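Local coordinates for glycoprotein (Chandipura virus, PDB 5MDM) that probably attaches the virus to host receptors and, as a class III fusion protein, merges the viral and endosomal membranes when acidic pH triggers a conformational change, at residues L2-P7 against M336-P341; L42-I47 against W235-V240; F57-A62 against I85-S90; V136-G141 against C178-T183; E345-R350 against S357-T362. All coordinates share one frame; numbering follows the deposited sequence.

Interaction 1 of 5, residues L2-P7 against M336-P341; sequences LSIAFP and MWIDGP
The carbonyl oxygen of Met-336 is gripped twice: Ile-4 N donates to it at 2.9 Å, almost in line with the C=O bond, and Ser-3 CA brings a CA-H...O contact at 3.2 Å. The strands are antiparallel: the N-terminal strand 2-7 pairs with the end of strand 325-338 in a curled five-stranded sheet, Ile-4 opposite Met-336. Met-336 N answers to Ile-4 O with a nearly straight bond (174°), and Ile-338 N bonds to Leu-2 O.

On the face carrying Ile-4 and Ile-338, the two branched side chains cross at about a right angle, Ile-4 CG2 lying 3.8 Å from Ile-338 CD1; such stiff apolar groups suit a buried strand. The extended, flexible chain of Met-336 reaches Phe-6 in a Met-aromatic contact, SD approaching the ring obliquely at 5.1 Å from its centroid. On the other face, Ser-3 is small enough to set CB over the face of the five-membered ring of Trp-337, toward its rim, while its OG bonds to Gly-392 O and the indole NE1 to Asp-397. Where the second chain has left the strand, Leu-2 brings CD1 to 3.6 Å from Pro-341 CD.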
# COMPACT_ATOMS: atom_id res chain seq x y z
N LEU A 2 9.50 8.85 -15.31
CA LEU A 2 8.33 9.66 -15.60
C LEU A 2 8.08 9.70 -17.10
O LEU A 2 8.96 10.08 -17.88
CB LEU A 2 8.54 11.09 -15.09
CG LEU A 2 8.78 11.23 -13.60
CD1 LEU A 2 8.90 12.69 -13.24
CD2 LEU A 2 7.66 10.58 -12.82
N SER A 3 6.88 9.32 -17.51
CA SER A 3 6.54 9.33 -18.92
C SER A 3 5.37 10.27 -19.19
O SER A 3 4.59 10.58 -18.30
CB SER A 3 6.21 7.93 -19.41
OG SER A 3 5.74 7.14 -18.33
N ILE A 4 5.28 10.74 -20.43
CA ILE A 4 4.16 11.55 -20.86
C ILE A 4 3.84 11.15 -22.28
O ILE A 4 4.66 10.53 -22.96
CB ILE A 4 4.51 13.05 -20.88
CG1 ILE A 4 5.74 13.30 -21.75
CG2 ILE A 4 4.73 13.58 -19.47
CD1 ILE A 4 6.03 14.76 -21.97
N ALA A 5 2.63 11.49 -22.72
CA ALA A 5 2.29 11.37 -24.12
C ALA A 5 2.37 12.78 -24.67
O ALA A 5 1.74 13.70 -24.14
CB ALA A 5 0.90 10.79 -24.30
N PHE A 6 3.15 12.96 -25.73
CA PHE A 6 3.48 14.29 -26.21
C PHE A 6 3.54 14.29 -27.74
O PHE A 6 3.90 13.28 -28.34
CB PHE A 6 4.82 14.70 -25.62
CG PHE A 6 5.10 16.17 -25.70
CD1 PHE A 6 5.93 16.69 -26.68
CD2 PHE A 6 4.52 17.04 -24.79
CE1 PHE A 6 6.18 18.04 -26.75
CE2 PHE A 6 4.76 18.39 -24.85
CZ PHE A 6 5.59 18.89 -25.83
N PRO A 7 3.18 15.41 -28.38
CA PRO A 7 3.31 15.47 -29.84
C PRO A 7 4.74 15.18 -30.28
O PRO A 7 5.69 15.69 -29.68
CB PRO A 7 2.91 16.92 -30.17
CG PRO A 7 2.97 17.66 -28.87
CD PRO A 7 2.61 16.65 -27.83
N MET A 336 7.01 9.53 -24.36
CA MET A 336 8.35 10.03 -24.08
C MET A 336 8.63 9.92 -22.59
O MET A 336 7.71 9.96 -21.78
CB MET A 336 8.48 11.49 -24.50
CG MET A 336 8.22 11.74 -25.96
SD MET A 336 8.40 13.48 -26.35
CE MET A 336 8.11 13.47 -28.12
N TRP A 337 9.90 9.80 -22.24
CA TRP A 337 10.30 9.87 -20.84
C TRP A 337 11.02 11.18 -20.55
O TRP A 337 11.96 11.55 -21.25
CB TRP A 337 11.16 8.67 -20.46
CG TRP A 337 10.37 7.41 -20.40
CD1 TRP A 337 9.83 6.82 -19.29
CD2 TRP A 337 10.01 6.58 -21.51
NE1 TRP A 337 9.16 5.68 -19.64
CE2 TRP A 337 9.25 5.50 -20.99
CE3 TRP A 337 10.24 6.64 -22.88
CZ2 TRP A 337 8.73 4.50 -21.81
CZ3 TRP A 337 9.73 5.64 -23.69
CH2 TRP A 337 8.99 4.59 -23.15
N ILE A 338 10.55 11.88 -19.52
CA ILE A 338 11.17 13.14 -19.13
C ILE A 338 11.83 13.02 -17.77
O ILE A 338 11.50 12.12 -16.99
CB ILE A 338 10.15 14.28 -19.12
CG1 ILE A 338 8.98 13.95 -18.18
CG2 ILE A 338 9.64 14.56 -20.53
CD1 ILE A 338 7.93 15.02 -18.13
N ASP A 339 12.76 13.93 -17.48
CA ASP A 339 13.58 13.83 -16.28
C ASP A 339 12.86 14.25 -15.00
O ASP A 339 13.28 13.90 -13.90
CB ASP A 339 14.89 14.61 -16.44
CG ASP A 339 15.78 14.04 -17.54
OD1 ASP A 339 15.23 13.56 -18.55
OD2 ASP A 339 17.02 14.07 -17.38
N GLY A 340 11.78 15.01 -15.14
CA GLY A 340 11.00 15.45 -14.00
C GLY A 340 9.86 16.36 -14.41
O GLY A 340 9.82 16.83 -15.55
N PRO A 341 8.92 16.63 -13.49
CA PRO A 341 7.76 17.48 -13.77
C PRO A 341 8.17 18.89 -14.16
O PRO A 341 7.44 19.57 -14.88
CB PRO A 341 6.99 17.49 -12.45
CG PRO A 341 7.98 17.09 -11.42
CD PRO A 341 8.92 16.15 -12.10

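Interaction 2 of 5, residues L42-I47 against W235-V240; sequences LSSTPI and WVSLDV
Ser-43 opens the contact with a hydroxyl directed at the backbone of Ser-237. OG is anti to its own backbone N (chi1 178°) and donates to Ser-237 O at 2.7 Å, in the carbonyl plane and on a lone pair. A small side chain suits the spot, because the same OG also lies 3.4 Å from Val-236 CB.

At Ser-44 the backbone takes over. Its carbonyl oxygen accepts Ser-237 N at 2.8 Å, in the carbonyl plane, and receives a weaker bond from Ser-237 OG and a CA-H...O contact from Val-236. The hydroxyl of Ser-44 is engaged by Arg-225 instead, and the residue touches Phe-182 on the neighbouring strand. Here the outermost strand of one antiparallel sheet, 36-49, meets the outermost strand of another, 235-237, the two running roughly antiparallel with 142° between their directions. Serine and threonine hydroxyls supplement the backbone bonding where the two sheets meet.

Thr-45 also donates through its hydroxyl: OG1 bonds to Trp-235 O at 2.6 Å, tilted 26° from the carbonyl plane, and is also bonded to Thr-265 OG1. Its CB and OG1 lie beside Val-236 CG1.

Pro-46 then brings a rigid apolar ring to the indole of Trp-235. The two side chains cross at about a right angle, with CD at the indole edge, 3.7 Å from CE3. The indole NE1 donates to Leu-220 O.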
# COMPACT_ATOMS: atom_id res chain seq x y z
N LEU A 42 -6.72 -14.57 -28.17
CA LEU A 42 -7.01 -14.93 -26.79
C LEU A 42 -5.71 -15.15 -26.04
O LEU A 42 -4.81 -15.83 -26.52
CB LEU A 42 -7.85 -16.19 -26.72
CG LEU A 42 -8.23 -16.69 -25.33
CD1 LEU A 42 -8.99 -15.63 -24.55
CD2 LEU A 42 -9.06 -17.93 -25.46
N SER A 43 -5.61 -14.57 -24.85
CA SER A 43 -4.37 -14.67 -24.10
C SER A 43 -4.62 -14.86 -22.61
O SER A 43 -5.75 -15.04 -22.15
CB SER A 43 -3.50 -13.44 -24.35
OG SER A 43 -2.30 -13.48 -23.60
N SER A 44 -3.53 -14.83 -21.85
CA SER A 44 -3.58 -15.09 -20.44
C SER A 44 -2.51 -14.21 -19.81
O SER A 44 -1.45 -14.02 -20.40
CB SER A 44 -3.28 -16.57 -20.19
OG SER A 44 -3.23 -16.87 -18.81
N THR A 45 -2.79 -13.66 -18.64
CA THR A 45 -1.80 -12.82 -17.97
C THR A 45 -1.79 -13.07 -16.47
O THR A 45 -2.84 -13.24 -15.85
CB THR A 45 -2.00 -11.31 -18.30
OG1 THR A 45 -0.76 -10.62 -18.13
CG2 THR A 45 -3.06 -10.67 -17.43
N PRO A 46 -0.58 -13.13 -15.88
CA PRO A 46 -0.43 -13.38 -14.44
C PRO A 46 -0.92 -12.20 -13.61
O PRO A 46 -0.52 -11.06 -13.85
CB PRO A 46 1.07 -13.58 -14.28
CG PRO A 46 1.66 -12.83 -15.41
CD PRO A 46 0.72 -12.99 -16.55
N ILE A 47 -1.79 -12.46 -12.64
CA ILE A 47 -2.41 -11.40 -11.86
C ILE A 47 -1.99 -11.41 -10.41
O ILE A 47 -2.55 -10.67 -9.59
CB ILE A 47 -3.92 -11.54 -11.90
CG1 ILE A 47 -4.34 -12.83 -11.20
CG2 ILE A 47 -4.39 -11.51 -13.31
CD1 ILE A 47 -5.82 -13.06 -11.20
N TRP A 235 3.73 -9.71 -18.73
CA TRP A 235 3.79 -10.86 -19.63
C TRP A 235 2.39 -11.32 -20.05
O TRP A 235 1.48 -11.41 -19.22
CB TRP A 235 4.54 -11.99 -18.93
CG TRP A 235 4.73 -13.25 -19.71
CD1 TRP A 235 5.83 -13.62 -20.43
CD2 TRP A 235 3.80 -14.34 -19.82
NE1 TRP A 235 5.64 -14.86 -20.99
CE2 TRP A 235 4.40 -15.32 -20.63
CE3 TRP A 235 2.52 -14.57 -19.32
CZ2 TRP A 235 3.77 -16.52 -20.95
CZ3 TRP A 235 1.89 -15.76 -19.64
CH2 TRP A 235 2.51 -16.72 -20.44
N VAL A 236 2.21 -11.60 -21.33
CA VAL A 236 0.97 -12.23 -21.76
C VAL A 236 1.31 -13.49 -22.52
O VAL A 236 2.38 -13.59 -23.10
CB VAL A 236 0.08 -11.29 -22.62
CG1 VAL A 236 -0.27 -10.03 -21.84
CG2 VAL A 236 0.76 -10.96 -23.94
N SER A 237 0.40 -14.45 -22.52
CA SER A 237 0.65 -15.73 -23.17
C SER A 237 0.38 -15.63 -24.66
O SER A 237 -0.54 -14.94 -25.09
CB SER A 237 -0.21 -16.82 -22.54
OG SER A 237 -1.58 -16.52 -22.70
N LEU A 238 1.18 -16.34 -25.45
CA LEU A 238 1.02 -16.37 -26.90
C LEU A 238 1.56 -17.68 -27.45
O LEU A 238 2.75 -17.96 -27.31
CB LEU A 238 1.79 -15.21 -27.52
CG LEU A 238 1.95 -15.18 -29.04
CD1 LEU A 238 0.60 -15.15 -29.71
CD2 LEU A 238 2.78 -13.97 -29.43
N ASP A 239 0.70 -18.48 -28.07
CA ASP A 239 1.15 -19.77 -28.60
C ASP A 239 1.64 -19.69 -30.04
O ASP A 239 1.32 -18.75 -30.78
CB ASP A 239 0.07 -20.85 -28.48
CG ASP A 239 -1.15 -20.52 -29.30
OD1 ASP A 239 -1.48 -19.32 -29.42
OD2 ASP A 239 -1.79 -21.47 -29.82
N VAL A 240 2.42 -20.70 -30.43
CA VAL A 240 3.05 -20.71 -31.75
C VAL A 240 2.01 -20.74 -32.86
O VAL A 240 2.30 -20.38 -34.00
CB VAL A 240 3.96 -21.93 -31.91
CG1 VAL A 240 5.00 -21.67 -32.98
CG2 VAL A 240 4.63 -22.24 -30.58

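Interaction 3 of 5, residues F57-A62 against I85-S90; sequences FLCHAA and IKPTRS
Two first torsions shape this meeting: Ile-85 puts CG1 between its backbone N and carbonyl carbon (chi1 64°), 4.0 Å from Ala-61 CB, and Cys-59 holds SG anti to its backbone N (chi1 -173°), 4.2 Å from Pro-87 CB. Between them Ala-61 has only a methyl, and its CB lies 3.6 Å from Pro-87 CB and also comes near CG and CD of that ring. A side chain this short lets the proline settle against the strand, its CG 3.6 Å from Cys-59 O.

The place is the fusion domain, where strand 77-85 ends beside its antiparallel neighbour 56-69 and the chain turns toward helix 89-101. Ile-85 N still donates to Ala-61 O at 2.9 Å, from above the carbonyl plane. Pro-87 then suits the departure from the sheet, having no N-H to offer, and Thr-88 follows at the N-cap of the helix. Cys-59 is tied to Cys-92 of that helix by a disulfide, and its neighbour His-60 is probably a pH sensor in the pre-fusion state.

The chemistry is one backbone bond, a patch of apolar groups and a nearby covalent link, consistent with a helix start held beside the strand by the disulfide as well as by apolar contact.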
# COMPACT_ATOMS: atom_id res chain seq x y z
N PHE A 57 3.27 -31.01 1.94
CA PHE A 57 3.30 -31.87 3.10
C PHE A 57 4.60 -32.65 3.09
O PHE A 57 5.01 -33.17 2.05
CB PHE A 57 2.13 -32.84 3.07
CG PHE A 57 0.79 -32.17 3.15
CD1 PHE A 57 -0.01 -32.05 2.03
CD2 PHE A 57 0.34 -31.65 4.35
CE1 PHE A 57 -1.24 -31.44 2.11
CE2 PHE A 57 -0.89 -31.04 4.43
CZ PHE A 57 -1.68 -30.93 3.31
N LEU A 58 5.24 -32.72 4.24
CA LEU A 58 6.37 -33.62 4.43
C LEU A 58 5.82 -34.95 4.90
O LEU A 58 5.25 -35.06 5.99
CB LEU A 58 7.38 -33.04 5.42
CG LEU A 58 8.37 -32.03 4.84
CD1 LEU A 58 9.16 -31.35 5.95
CD2 LEU A 58 9.30 -32.70 3.85
N CYS A 59 5.97 -35.96 4.05
CA CYS A 59 5.55 -37.31 4.35
C CYS A 59 6.72 -38.07 4.98
O CYS A 59 7.66 -38.46 4.28
CB CYS A 59 5.07 -38.00 3.07
SG CYS A 59 4.31 -39.63 3.30
N HIS A 60 6.67 -38.26 6.29
CA HIS A 60 7.70 -38.99 7.01
C HIS A 60 7.29 -40.44 7.22
O HIS A 60 6.14 -40.73 7.54
CB HIS A 60 7.96 -38.35 8.38
CG HIS A 60 8.75 -39.22 9.31
ND1 HIS A 60 10.13 -39.24 9.32
CD2 HIS A 60 8.35 -40.10 10.25
CE1 HIS A 60 10.54 -40.10 10.24
NE2 HIS A 60 9.48 -40.64 10.82
N ALA A 61 8.23 -41.36 7.03
CA ALA A 61 7.95 -42.78 7.23
C ALA A 61 8.97 -43.41 8.17
O ALA A 61 10.17 -43.23 7.99
CB ALA A 61 7.92 -43.51 5.91
N ALA A 62 8.48 -44.14 9.16
CA ALA A 62 9.36 -44.83 10.09
C ALA A 62 8.67 -46.05 10.69
O ALA A 62 7.55 -45.95 11.19
CB ALA A 62 9.83 -43.89 11.19
N ILE A 85 12.48 -44.88 7.36
CA ILE A 85 12.56 -45.41 6.01
C ILE A 85 11.93 -44.44 5.02
O ILE A 85 11.14 -43.58 5.40
CB ILE A 85 11.87 -46.79 5.87
CG1 ILE A 85 10.37 -46.67 6.13
CG2 ILE A 85 12.51 -47.80 6.81
CD1 ILE A 85 9.61 -47.94 5.86
N LYS A 86 12.27 -44.58 3.74
CA LYS A 86 11.68 -43.74 2.71
C LYS A 86 10.32 -44.28 2.31
O LYS A 86 10.20 -45.45 1.94
CB LYS A 86 12.59 -43.63 1.49
CG LYS A 86 12.05 -42.71 0.41
CD LYS A 86 13.03 -42.54 -0.73
CE LYS A 86 12.45 -41.65 -1.81
NZ LYS A 86 13.40 -41.45 -2.93
N PRO A 87 9.29 -43.43 2.39
CA PRO A 87 7.92 -43.85 2.08
C PRO A 87 7.73 -44.06 0.59
O PRO A 87 8.40 -43.42 -0.22
CB PRO A 87 7.08 -42.65 2.54
CG PRO A 87 8.00 -41.49 2.43
CD PRO A 87 9.36 -42.01 2.78
N THR A 88 6.82 -44.97 0.23
CA THR A 88 6.42 -45.13 -1.16
C THR A 88 5.43 -44.02 -1.47
O THR A 88 4.97 -43.32 -0.57
CB THR A 88 5.76 -46.49 -1.41
OG1 THR A 88 4.44 -46.49 -0.86
CG2 THR A 88 6.57 -47.61 -0.77
N ARG A 89 5.09 -43.87 -2.75
CA ARG A 89 4.10 -42.88 -3.14
C ARG A 89 2.73 -43.27 -2.58
O ARG A 89 1.95 -42.41 -2.18
CB ARG A 89 4.06 -42.73 -4.66
CG ARG A 89 5.36 -42.20 -5.25
CD ARG A 89 5.24 -41.97 -6.74
NE ARG A 89 6.35 -41.17 -7.26
CZ ARG A 89 6.41 -40.68 -8.49
NH1 ARG A 89 5.42 -40.91 -9.35
NH2 ARG A 89 7.46 -39.97 -8.87
N SER A 90 2.46 -44.57 -2.56
CA SER A 90 1.19 -45.08 -2.05
C SER A 90 1.02 -44.77 -0.56
O SER A 90 -0.05 -44.32 -0.13
CB SER A 90 1.10 -46.59 -2.28
OG SER A 90 -0.09 -47.12 -1.73

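Interaction 4 of 5, residues V136-G141 against C178-T183; sequences VDDYRG and CGQSFT
Asp-138 turns its carboxylate toward the backbone of Gly-179: CG sits anti to its carbonyl carbon (chi1 -72°), and OD2 accepts Gly-179 N at 2.7 Å on its syn lone pair. The bond is almost straight, 176° at the hydrogen. The other oxygen, OD1, faces Gln-180, whose side chain crosses that of the aspartate at about a right angle; carboxylate and amide planes are 81° apart. As modelled, Gln-180 OE1 lies 3.5 Å from OD1, which is proximity of two oxygens and no bond.

Val-136 also touches this backbone, CG1 lying 3.5 Å from Gly-179 N. Glycine suits the place, having no side chain where one would point at the valine. Behind Asp-138 the chain bends: Asp-137 OD1 accepts Tyr-139 N, an Asx turn, and Arg-140 N, completing an Asx motif, both from the same face of its carboxylate. Asp-138 is itself a site of interaction with host vimentin.

The contact thus joins the end of strand 135-137 to the start of strand 180-192, beside strand 218-222, whose Tyr-222 touches both Asp-138 and Gln-180, while Cys-178 is disulfide-bonded to Cys-223 just beyond that strand.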
# COMPACT_ATOMS: atom_id res chain seq x y z
N VAL A 136 8.43 -21.74 -5.67
CA VAL A 136 8.24 -22.17 -7.06
C VAL A 136 9.12 -21.36 -8.00
O VAL A 136 9.17 -20.14 -7.91
CB VAL A 136 6.76 -21.98 -7.50
CG1 VAL A 136 6.61 -22.23 -9.00
CG2 VAL A 136 5.84 -22.90 -6.73
N ASP A 137 9.82 -22.04 -8.90
CA ASP A 137 10.44 -21.36 -10.03
C ASP A 137 9.42 -21.31 -11.16
O ASP A 137 9.26 -22.27 -11.91
CB ASP A 137 11.71 -22.08 -10.50
CG ASP A 137 12.49 -21.29 -11.54
OD1 ASP A 137 11.91 -20.41 -12.21
OD2 ASP A 137 13.70 -21.56 -11.71
N ASP A 138 8.73 -20.18 -11.29
CA ASP A 138 7.73 -20.02 -12.34
C ASP A 138 8.33 -20.09 -13.73
O ASP A 138 7.64 -20.41 -14.70
CB ASP A 138 6.98 -18.69 -12.17
CG ASP A 138 6.02 -18.70 -10.99
OD1 ASP A 138 5.76 -17.62 -10.44
OD2 ASP A 138 5.53 -19.79 -10.63
N TYR A 139 9.62 -19.80 -13.84
CA TYR A 139 10.26 -19.71 -15.15
C TYR A 139 10.72 -21.08 -15.65
O TYR A 139 10.63 -21.37 -16.84
CB TYR A 139 11.42 -18.71 -15.12
CG TYR A 139 10.99 -17.34 -14.65
CD1 TYR A 139 10.42 -16.43 -15.53
CD2 TYR A 139 11.12 -16.97 -13.32
CE1 TYR A 139 10.01 -15.18 -15.10
CE2 TYR A 139 10.71 -15.72 -12.89
CZ TYR A 139 10.16 -14.83 -13.78
OH TYR A 139 9.76 -13.60 -13.33
N ARG A 140 11.21 -21.91 -14.74
CA ARG A 140 11.69 -23.24 -15.11
C ARG A 140 10.65 -24.31 -14.81
O ARG A 140 10.81 -25.47 -15.18
CB ARG A 140 13.01 -23.54 -14.40
CG ARG A 140 14.13 -22.57 -14.75
CD ARG A 140 15.48 -23.11 -14.32
NE ARG A 140 15.66 -24.50 -14.74
CZ ARG A 140 16.09 -24.87 -15.94
NH1 ARG A 140 16.39 -23.95 -16.85
NH2 ARG A 140 16.22 -26.15 -16.23
N GLY A 141 9.58 -23.91 -14.12
CA GLY A 141 8.45 -24.79 -13.90
C GLY A 141 8.65 -25.91 -12.91
O GLY A 141 8.12 -27.01 -13.09
N CYS A 178 3.30 -23.93 -10.93
CA CYS A 178 3.22 -22.48 -11.02
C CYS A 178 2.78 -21.91 -9.69
O CYS A 178 1.87 -22.42 -9.05
CB CYS A 178 2.24 -22.07 -12.11
SG CYS A 178 2.36 -20.36 -12.64
N GLY A 179 3.43 -20.84 -9.27
CA GLY A 179 3.01 -20.16 -8.06
C GLY A 179 2.27 -18.89 -8.39
O GLY A 179 2.25 -17.95 -7.60
N GLN A 180 1.64 -18.86 -9.56
CA GLN A 180 1.04 -17.64 -10.08
C GLN A 180 -0.36 -17.90 -10.62
O GLN A 180 -0.60 -18.89 -11.31
CB GLN A 180 1.93 -17.08 -11.19
CG GLN A 180 1.75 -15.61 -11.43
CD GLN A 180 2.47 -14.77 -10.40
OE1 GLN A 180 3.26 -15.29 -9.60
NE2 GLN A 180 2.21 -13.47 -10.41
N SER A 181 -1.28 -16.99 -10.31
CA SER A 181 -2.63 -17.06 -10.87
C SER A 181 -2.73 -16.23 -12.14
O SER A 181 -2.05 -15.22 -12.29
CB SER A 181 -3.65 -16.57 -9.85
OG SER A 181 -3.58 -17.34 -8.67
N PHE A 182 -3.58 -16.67 -13.07
CA PHE A 182 -3.72 -15.98 -14.34
C PHE A 182 -5.15 -15.51 -14.59
O PHE A 182 -6.05 -15.77 -13.79
CB PHE A 182 -3.28 -16.88 -15.48
CG PHE A 182 -1.80 -17.09 -15.54
CD1 PHE A 182 -1.17 -17.95 -14.66
CD2 PHE A 182 -1.03 -16.42 -16.48
CE1 PHE A 182 0.19 -18.14 -14.70
CE2 PHE A 182 0.33 -16.60 -16.54
CZ PHE A 182 0.95 -17.47 -15.64
N THR A 183 -5.33 -14.78 -15.69
CA THR A 183 -6.66 -14.44 -16.15
C THR A 183 -6.69 -14.37 -17.67
O THR A 183 -5.72 -13.96 -18.31
CB THR A 183 -7.16 -13.10 -15.58
OG1 THR A 183 -8.53 -12.91 -15.97
CG2 THR A 183 -6.34 -11.94 -16.11

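Interaction 5 of 5, residues E345-R350 against S357-T362; sequences EPKGKR and SSDIWT
Gly-348 and Ile-360 form the buried part of this contact, the isoleucine CG2 lying against the glycine backbone. Ile-360 CG1 lies between its backbone N and carbonyl carbon (chi1 67°), against Pro-346 O, and CG2 rests where Gly-348 has no side chain, which is why glycine fits there. Beyond, Ile-360 continues onto Met-336 and Phe-6.

Strands 347-349 and 357-359 make a two-stranded beta hairpin in the central domain. Gly-348 and Ser-358 are its hydrogen-bonded pair, Gly-348 N to Ser-358 O and Ser-358 N to Gly-348 O, both at 2.9 Å. Ile-360 N extends the ladder to Pro-346 O, in a straight but longer bond of 3.2 Å; Pro-346 is the centre of an inverse gamma turn.

The outer part is looser. Lys-347 and Asp-359 diverge, and their aliphatic and acidic parts merely cross obliquely, CG 3.6 Å from OD1. The lysine NZ makes a long salt bridge with Glu-345. Arg-350, a long reaching chain, gives a weak bond from NE to Ser-358 OG, which approaches the edge of the guanidinium; its NH1 is held by Glu-8 O. Nearby, Lys-349 lays CG 3.4 Å from Ser-357 OG and sends NZ to Asp-339.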
# COMPACT_ATOMS: atom_id res chain seq x y z
N GLU A 345 15.95 22.01 -19.65
CA GLU A 345 15.84 22.17 -21.10
C GLU A 345 14.62 21.39 -21.60
O GLU A 345 14.24 20.38 -21.01
CB GLU A 345 17.12 21.68 -21.78
CG GLU A 345 18.36 22.47 -21.39
CD GLU A 345 19.60 22.02 -22.15
OE1 GLU A 345 20.65 22.70 -22.04
OE2 GLU A 345 19.54 20.99 -22.85
N PRO A 346 14.00 21.86 -22.70
CA PRO A 346 12.76 21.23 -23.18
C PRO A 346 13.04 19.92 -23.91
O PRO A 346 12.64 19.76 -25.07
CB PRO A 346 12.20 22.27 -24.15
CG PRO A 346 13.42 22.90 -24.72
CD PRO A 346 14.45 22.93 -23.61
N LYS A 347 13.71 19.00 -23.24
CA LYS A 347 14.12 17.75 -23.86
C LYS A 347 13.44 16.55 -23.21
O LYS A 347 12.87 16.66 -22.13
CB LYS A 347 15.65 17.58 -23.81
CG LYS A 347 16.42 18.76 -24.38
CD LYS A 347 17.84 18.37 -24.80
CE LYS A 347 18.70 17.96 -23.62
NZ LYS A 347 20.10 17.63 -24.03
N GLY A 348 13.51 15.41 -23.88
CA GLY A 348 12.95 14.18 -23.35
C GLY A 348 13.52 12.98 -24.07
O GLY A 348 13.98 13.07 -25.21
N LYS A 349 13.50 11.83 -23.39
CA LYS A 349 13.96 10.60 -23.99
C LYS A 349 12.82 9.95 -24.77
O LYS A 349 11.75 9.68 -24.22
CB LYS A 349 14.51 9.67 -22.91
CG LYS A 349 15.74 10.24 -22.21
CD LYS A 349 16.05 9.52 -20.91
CE LYS A 349 14.96 9.75 -19.88
NZ LYS A 349 14.77 11.20 -19.58
N ARG A 350 13.04 9.72 -26.06
CA ARG A 350 11.96 9.40 -26.97
C ARG A 350 11.75 7.90 -27.22
O ARG A 350 10.66 7.48 -27.59
CB ARG A 350 12.15 10.14 -28.30
CG ARG A 350 10.88 10.28 -29.13
CD ARG A 350 11.16 11.13 -30.36
NE ARG A 350 11.67 12.45 -30.01
CZ ARG A 350 11.03 13.59 -30.27
NH1 ARG A 350 9.86 13.57 -30.89
NH2 ARG A 350 11.56 14.74 -29.91
N SER A 357 18.31 11.86 -24.87
CA SER A 357 17.44 13.02 -24.73
C SER A 357 17.49 13.89 -25.98
O SER A 357 18.57 14.23 -26.47
CB SER A 357 17.81 13.84 -23.49
OG SER A 357 17.46 13.15 -22.30
N SER A 358 16.31 14.24 -26.48
CA SER A 358 16.20 15.05 -27.69
C SER A 358 15.25 16.21 -27.47
O SER A 358 14.46 16.19 -26.53
CB SER A 358 15.73 14.18 -28.87
OG SER A 358 14.69 13.29 -28.47
N ASP A 359 15.34 17.22 -28.32
CA ASP A 359 14.39 18.33 -28.28
C ASP A 359 13.01 17.81 -28.62
O ASP A 359 12.82 17.17 -29.65
CB ASP A 359 14.79 19.42 -29.27
CG ASP A 359 15.78 20.42 -28.69
OD1 ASP A 359 15.86 20.53 -27.45
OD2 ASP A 359 16.47 21.10 -29.48
N ILE A 360 12.04 18.07 -27.74
CA ILE A 360 10.69 17.55 -27.93
C ILE A 360 9.71 18.63 -28.36
O ILE A 360 8.72 18.34 -29.03
CB ILE A 360 10.19 16.84 -26.66
CG1 ILE A 360 9.98 17.83 -25.52
CG2 ILE A 360 11.17 15.76 -26.24
CD1 ILE A 360 9.55 17.19 -24.22
N TRP A 361 9.98 19.87 -27.97
CA TRP A 361 9.18 21.01 -28.41
C TRP A 361 10.01 22.30 -28.39
O TRP A 361 10.71 22.58 -27.42
CB TRP A 361 7.94 21.18 -27.54
CG TRP A 361 7.01 22.22 -28.08
CD1 TRP A 361 6.88 23.51 -27.66
CD2 TRP A 361 6.09 22.05 -29.16
NE1 TRP A 361 5.93 24.16 -28.41
CE2 TRP A 361 5.43 23.28 -29.34
CE3 TRP A 361 5.75 20.98 -29.99
CZ2 TRP A 361 4.46 23.47 -30.32
CZ3 TRP A 361 4.79 21.17 -30.96
CH2 TRP A 361 4.15 22.40 -31.12
N THR A 362 9.90 23.09 -29.46
CA THR A 362 10.70 24.29 -29.59
C THR A 362 9.93 25.48 -30.16
O THR A 362 10.49 26.56 -30.36
CB THR A 362 11.91 24.05 -30.49
OG1 THR A 362 12.68 25.25 -30.59
CG2 THR A 362 11.46 23.63 -31.88

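In the fold
The five contacts are strung along an elongated chain. Interactions 1 and 5, about 9 Å apart between centres, touch: Lys-349 bonds to Trp-337 and Asp-339, so the hairpin docks on the sheet built by the N-terminal strand. Interactions 2 and 4, about 13 Å apart, meet through the neighbouring strands 36-49 and 180-192 of one sheet. Interaction 3 lies in the fusion domain, about 59 Å from interaction 1 and across the chain's centre. In sequence, interactions 3 and 4 follow one another within the loop closed by 2, itself nested in that closed by 1; interaction 5 comes after. The remote fusion domain is thus an excursion between the N-terminal strand and residues 336-341, which interaction 1 brings together.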